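Local coordinates for nicotinate-nucleotide--dimethylbenzimidazole phosphoribosyltransferase (Thermus thermophilus HB8, PDB 1WX1), which probably catalyses the transfer of phosphoribose from nicotinate mononucleotide to 5,6-dimethylbenzimidazole, giving alpha-ribazole 5'-phosphate for cobalamin biosynthesis, at residues A208-L212 with A223-G227. Sequence-based numbering, arbitrary orientation.
Sequences ALARL and AEVGG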
loop_
_atom_site.group_PDB
_atom_site.type_symbol
_atom_site.label_atom_id
_atom_site.label_comp_id
_atom_site.label_asym_id
_atom_site.label_seq_id
_atom_site.Cartn_x
_atom_site.Cartn_y
_atom_site.Cartn_z
ATOM N N ALA A 208 -14.176 31.115 -14.078
ATOM C CA ALA A 208 -12.943 31.506 -13.405
ATOM C C ALA A 208 -11.797 31.686 -14.395
ATOM O O ALA A 208 -11.055 32.665 -14.327
ATOM C CB ALA A 208 -12.571 30.459 -12.353
ATOM N N LEU A 209 -11.655 30.738 -15.315
ATOM C CA LEU A 209 -10.589 30.803 -16.308
ATOM C C LEU A 209 -10.740 32.054 -17.166
ATOM O O LEU A 209 -9.758 32.707 -17.506
ATOM C CB LEU A 209 -10.613 29.554 -17.194
ATOM C CG LEU A 209 -10.307 28.224 -16.492
ATOM C CD1 LEU A 209 -10.483 27.077 -17.471
ATOM C CD2 LEU A 209 -8.883 28.243 -15.939
ATOM N N ALA A 210 -11.982 32.390 -17.496
ATOM C CA ALA A 210 -12.266 33.565 -18.314
ATOM C C ALA A 210 -11.739 34.861 -17.698
ATOM O O ALA A 210 -11.487 35.830 -18.414
ATOM C CB ALA A 210 -13.768 33.678 -18.563
ATOM N N ARG A 211 -11.565 34.891 -16.381
ATOM C CA ARG A 211 -11.068 36.104 -15.742
ATOM C C ARG A 211 -9.551 36.249 -15.857
ATOM O O ARG A 211 -9.006 37.322 -15.617
ATOM C CB ARG A 211 -11.469 36.149 -14.262
ATOM C CG ARG A 211 -12.970 36.304 -14.008
ATOM C CD ARG A 211 -13.234 36.736 -12.561
ATOM N NE ARG A 211 -12.703 35.780 -11.589
ATOM C CZ ARG A 211 -13.258 34.605 -11.305
ATOM N NH1 ARG A 211 -14.379 34.231 -11.911
ATOM N NH2 ARG A 211 -12.683 33.788 -10.426
ATOM N N LEU A 212 -8.874 35.170 -16.232
ATOM C CA LEU A 212 -7.420 35.184 -16.361
ATOM C C LEU A 212 -6.920 35.913 -17.612
ATOM O O LEU A 212 -7.630 36.005 -18.610
ATOM C CB LEU A 212 -6.894 33.748 -16.355
ATOM C CG LEU A 212 -7.230 32.952 -15.088
ATOM C CD1 LEU A 212 -6.761 31.515 -15.231
ATOM C CD2 LEU A 212 -6.575 33.618 -13.894
ATOM N N ALA A 223 -4.958 33.117 -6.461
ATOM C CA ALA A 223 -5.828 34.041 -5.751
ATOM C C ALA A 223 -7.124 34.230 -6.529
ATOM O O ALA A 223 -8.214 34.274 -5.961
ATOM C CB ALA A 223 -5.123 35.390 -5.573
ATOM N N GLU A 224 -6.996 34.332 -7.843
ATOM C CA GLU A 224 -8.147 34.539 -8.704
ATOM C C GLU A 224 -9.114 33.362 -8.788
ATOM O O GLU A 224 -10.328 33.550 -8.744
ATOM C CB GLU A 224 -7.674 34.887 -10.119
ATOM C CG GLU A 224 -8.793 35.257 -11.068
ATOM C CD GLU A 224 -9.278 36.675 -10.865
ATOM O OE1 GLU A 224 -10.481 36.928 -11.074
ATOM O OE2 GLU A 224 -8.450 37.539 -10.508
ATOM N N VAL A 225 -8.589 32.146 -8.883
ATOM C CA VAL A 225 -9.461 30.994 -9.068
ATOM C C VAL A 225 -9.383 29.849 -8.073
ATOM O O VAL A 225 -10.144 28.897 -8.195
ATOM C CB VAL A 225 -9.217 30.365 -10.460
ATOM C CG1 VAL A 225 -9.095 31.457 -11.520
ATOM C CG2 VAL A 225 -7.947 29.514 -10.425
ATOM N N GLY A 226 -8.475 29.924 -7.105
ATOM C CA GLY A 226 -8.324 28.821 -6.169
ATOM C C GLY A 226 -9.007 28.920 -4.823
ATOM O O GLY A 226 -10.058 29.549 -4.683
ATOM N N GLY A 227 -8.398 28.259 -3.840
ATOM C CA GLY A 227 -8.911 28.246 -2.481
ATOM C C GLY A 227 -7.779 28.540 -1.511
ATOM O O GLY A 227 -6.603 28.321 -1.822
#
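Arg211 ties the C-terminal ends of two helices together. NE of Arg211 donates to OE1 of Glu224 at 2.6 Å, a short salt bridge in which the carboxylate oxygen lies near the guanidinium plane. NH2 of Arg211 donates to the backbone O of Glu224 at 2.9 Å. This gives a carbonyl in the last turn of helix 218-225 a side-chain donor; Gly226 is the first residue to leave helical phi/psi. NH2 also hydrogen-bonds to O of Leu125, and NH1 has a hydrogen-bond partner outside the two segments. All three guanidinium nitrogens are therefore satisfied. Backbone hydrogen bonds also link Ala223 with Met131 and Glu224 with Ala130. Within 208-212, Ala208 O accepts from Arg211 N at 3.1 Å and Leu209 O from Leu212 N at 2.9 Å.

A small apolar patch adjoins. CG1 of Val225 lies 3.7 Å from CB of Ala208 and 4.1 Å from CD2 of Leu212. CD2 of Leu212 also packs on CG of Glu224, at 3.9 Å.

The contact joins helix 195-210 to helix 218-225 near the periphery of the chain. Helix 167-179 adjoins both, and Gly227 occupies the N-cap position of helix 228-242, which leads to strand 247-249 of the parallel sheet.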